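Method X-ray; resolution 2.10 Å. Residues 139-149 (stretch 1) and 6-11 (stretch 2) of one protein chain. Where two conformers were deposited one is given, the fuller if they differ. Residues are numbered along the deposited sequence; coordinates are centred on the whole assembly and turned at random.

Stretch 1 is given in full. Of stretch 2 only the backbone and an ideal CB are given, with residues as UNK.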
# COMPACT_ATOMS: atom_id res chain seq x y z
N THR A 139 -6.22 -12.37 -13.95
CA THR A 139 -6.82 -12.28 -15.29
C THR A 139 -6.50 -13.49 -16.18
O THR A 139 -7.29 -13.83 -17.06
CB THR A 139 -6.54 -10.94 -16.04
OG1 THR A 139 -6.82 -11.11 -17.43
CG2 THR A 139 -5.11 -10.52 -15.92
N GLU A 140 -5.37 -14.14 -15.94
CA GLU A 140 -5.04 -15.38 -16.67
C GLU A 140 -5.94 -16.54 -16.23
O GLU A 140 -6.38 -17.34 -17.05
CB GLU A 140 -3.56 -15.75 -16.51
CG GLU A 140 -3.09 -16.77 -17.53
CD GLU A 140 -1.60 -17.08 -17.44
OE1 GLU A 140 -1.25 -18.23 -17.12
OE2 GLU A 140 -0.78 -16.17 -17.71
N HIS A 141 -6.21 -16.60 -14.92
CA HIS A 141 -7.07 -17.62 -14.35
C HIS A 141 -8.50 -17.53 -14.89
O HIS A 141 -9.07 -18.53 -15.29
CB HIS A 141 -7.05 -17.55 -12.82
CG HIS A 141 -7.83 -18.64 -12.14
ND1 HIS A 141 -9.15 -18.50 -11.78
CD2 HIS A 141 -7.46 -19.88 -11.75
CE1 HIS A 141 -9.57 -19.61 -11.20
NE2 HIS A 141 -8.56 -20.46 -11.16
N PHE A 142 -9.04 -16.32 -14.94
CA PHE A 142 -10.46 -16.13 -15.24
C PHE A 142 -10.79 -15.80 -16.69
O PHE A 142 -11.89 -16.11 -17.17
CB PHE A 142 -11.05 -15.06 -14.31
CG PHE A 142 -11.15 -15.48 -12.87
CD1 PHE A 142 -10.14 -15.16 -11.97
CD2 PHE A 142 -12.25 -16.19 -12.42
CE1 PHE A 142 -10.23 -15.55 -10.64
CE2 PHE A 142 -12.34 -16.59 -11.09
CZ PHE A 142 -11.33 -16.26 -10.20
N LEU A 143 -9.85 -15.18 -17.40
CA LEU A 143 -10.10 -14.70 -18.76
C LEU A 143 -9.20 -15.39 -19.78
O LEU A 143 -9.44 -15.30 -20.99
CB LEU A 143 -9.97 -13.17 -18.84
CG LEU A 143 -10.71 -12.33 -17.79
CD1 LEU A 143 -10.46 -10.83 -17.97
CD2 LEU A 143 -12.23 -12.61 -17.77
N GLY A 144 -8.18 -16.10 -19.30
CA GLY A 144 -7.20 -16.75 -20.18
C GLY A 144 -6.38 -15.74 -20.95
O GLY A 144 -5.98 -16.00 -22.09
N LEU A 145 -6.14 -14.59 -20.34
CA LEU A 145 -5.36 -13.52 -20.97
C LEU A 145 -4.18 -13.09 -20.11
O LEU A 145 -4.33 -12.85 -18.91
CB LEU A 145 -6.24 -12.32 -21.31
CG LEU A 145 -7.36 -12.49 -22.35
CD1 LEU A 145 -8.18 -11.22 -22.40
CD2 LEU A 145 -6.81 -12.83 -23.73
N THR A 146 -3.02 -12.98 -20.75
CA THR A 146 -1.75 -12.67 -20.09
C THR A 146 -1.42 -11.18 -20.26
O THR A 146 -1.46 -10.65 -21.37
CB THR A 146 -0.59 -13.55 -20.67
OG1 THR A 146 -0.89 -14.93 -20.45
CG2 THR A 146 0.76 -13.21 -20.02
N LEU A 147 -1.12 -10.51 -19.15
CA LEU A 147 -0.58 -9.16 -19.18
C LEU A 147 0.90 -9.24 -18.80
O LEU A 147 1.24 -9.76 -17.73
CB LEU A 147 -1.34 -8.25 -18.20
CG LEU A 147 -2.87 -8.16 -18.28
CD1 LEU A 147 -3.43 -7.42 -17.08
CD2 LEU A 147 -3.34 -7.49 -19.58
N ALA A 148 1.78 -8.75 -19.67
CA ALA A 148 3.22 -8.68 -19.37
C ALA A 148 3.49 -7.41 -18.58
O ALA A 148 3.65 -6.34 -19.16
CB ALA A 148 4.03 -8.71 -20.65
N LYS A 149 3.54 -7.53 -17.26
CA LYS A 149 3.58 -6.36 -16.38
C LYS A 149 4.99 -5.74 -16.31
O LYS A 149 5.73 -5.94 -15.34
CB LYS A 149 3.04 -6.72 -15.00
CG LYS A 149 1.57 -7.19 -15.02
CD LYS A 149 0.60 -6.03 -14.81
CE LYS A 149 0.39 -5.76 -13.32
NZ LYS A 149 0.07 -4.33 -13.04
N UNK A 6 -4.77 -22.59 -22.30
CA UNK A 6 -3.99 -21.90 -23.37
C UNK A 6 -4.14 -20.37 -23.33
O UNK A 6 -4.88 -19.81 -24.14
CB UNK A 6 -4.43 -22.41 -24.74
N UNK A 7 -3.46 -19.70 -22.37
CA UNK A 7 -3.55 -18.24 -22.26
C UNK A 7 -2.97 -17.49 -23.46
O UNK A 7 -2.02 -17.96 -24.08
CB UNK A 7 -2.83 -17.78 -20.99
N UNK A 8 -3.55 -16.33 -23.77
CA UNK A 8 -3.10 -15.52 -24.90
C UNK A 8 -2.58 -14.19 -24.37
O UNK A 8 -3.23 -13.56 -23.54
CB UNK A 8 -4.23 -15.30 -25.91
N UNK A 9 -1.39 -13.79 -24.83
CA UNK A 9 -0.84 -12.49 -24.46
C UNK A 9 -1.63 -11.34 -25.07
O UNK A 9 -1.80 -11.26 -26.29
CB UNK A 9 0.62 -12.40 -24.89
N UNK A 10 -2.13 -10.46 -24.20
CA UNK A 10 -2.76 -9.22 -24.63
C UNK A 10 -1.69 -8.14 -24.56
O UNK A 10 -1.33 -7.68 -23.47
CB UNK A 10 -3.98 -8.87 -23.77
N UNK A 11 -1.17 -7.77 -25.73
CA UNK A 11 -0.07 -6.79 -25.86
C UNK A 11 -0.51 -5.33 -25.77
O UNK A 11 0.24 -4.49 -25.30
CB UNK A 11 0.64 -7.00 -27.20

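Leu145 and Thr146 of stretch 1 pair in parallel with positions 8 and 9, just after the helix ends and Gly144 turns the chain with positive phi. Three backbone hydrogen bonds set this register; they ask only that positions 8 and 10 keep an N-H, which excludes proline there, and otherwise leave the side chain to be judged by where its CB points.

Position 6 directs its CA-to-CB bond away from stretch 1, and nothing of that stretch lies within 5.5 Å of the ideal CB. Almost any side chain would be tolerated, polar or charged ones included. The deposited residue is Glu6, whose side chain makes no contact with stretch 1.

At position 7 the CB points toward stretch 1, and the ideal CB lies 3.5 Å from OG1 of Thr146 and 3.6 Å from CG of Glu140. That hydroxyl already donates to OE2 of Glu140, at 3.0 Å between OG1 and OE2, so a compact, largely apolar group fits well. The backbone N of position 7 makes no hydrogen bond to stretch 1, and its phi of -65° and psi of 148° are open to proline, though alanine, valine or serine would also be plausible. The residue is Pro7. Its CB packs 3.7 Å from CG of Glu140, while its CA makes a CA-H...O contact of 3.3 Å with O of Gly144.

Position 8 is held through both of its backbone polar groups: its N donates to O of Gly144 (3.0 Å), and its O accepts from N of Thr146 (2.9 Å). The same O lies 3.3 Å from CA of Leu145 in a CA-H...O contact. The CB shares a face of the sheet with the side chain of Leu145, whose CD2 is 4.2 Å from the ideal CB. Extended angles would suit a beta-branched residue, a leucine, or a long chain with an aliphatic stem. Lys8 is found, with its CB 4.2 Å from CD2 of Leu145 and its chain running on past Gly144.

Position 9 places its CB on the other face, with Thr146. Here the methyl CG2 of Thr146 and, farther along, CB of Ala148 offer an apolar surface that a short side chain would hardly reach; leucine, isoleucine or methionine could. Leu9, with chi1 t and chi2 p, brings CD1 to 3.9 Å from CG2 of Thr146 and 4.0 Å from CB of Ala148.

At position 10 the CB again points toward stretch 1, and N donates to O of Thr146 (2.9 Å). CD2 of Leu147 is 4.5 Å from the ideal CB and CB of Leu145 is 4.8 Å away, which favours an aliphatic residue such as valine, isoleucine or leucine. Leu10 sets its CD2 4.3 Å from CD2 of Leu147 and 4.4 Å from CD1 of Leu145. A water extends the pairing, donating to O of Leu10 and accepting from N of Ala148, each 2.8 Å from the water oxygen.

Position 11 turns its CB away into space free of stretch 1, leaving the choice wide. Ala11 makes no contact there.

Stretch 2 6-11: EPKLLA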
# COMPACT_ATOMS: atom_id res chain seq x y z
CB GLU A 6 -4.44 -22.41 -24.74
CG GLU A 6 -4.47 -23.92 -24.89
CD GLU A 6 -3.15 -24.48 -25.38
OE1 GLU A 6 -2.68 -25.48 -24.80
OE2 GLU A 6 -2.60 -23.91 -26.35
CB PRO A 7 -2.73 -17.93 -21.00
CG PRO A 7 -1.80 -19.08 -20.87
CD PRO A 7 -2.59 -20.26 -21.33
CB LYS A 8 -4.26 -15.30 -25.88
CG LYS A 8 -4.89 -16.58 -26.44
CD LYS A 8 -6.42 -16.49 -26.58
CE LYS A 8 -7.14 -16.78 -25.25
NZ LYS A 8 -8.62 -16.64 -25.33
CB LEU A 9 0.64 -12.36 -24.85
CG LEU A 9 1.29 -11.00 -24.52
CD1 LEU A 9 1.62 -10.87 -23.03
CD2 LEU A 9 2.52 -10.73 -25.37
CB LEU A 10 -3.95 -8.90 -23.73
CG LEU A 10 -4.89 -7.76 -24.13
CD1 LEU A 10 -5.58 -8.04 -25.44
CD2 LEU A 10 -5.93 -7.51 -23.05
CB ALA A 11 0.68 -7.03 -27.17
O HOH W 1 0.67 -6.99 -21.60
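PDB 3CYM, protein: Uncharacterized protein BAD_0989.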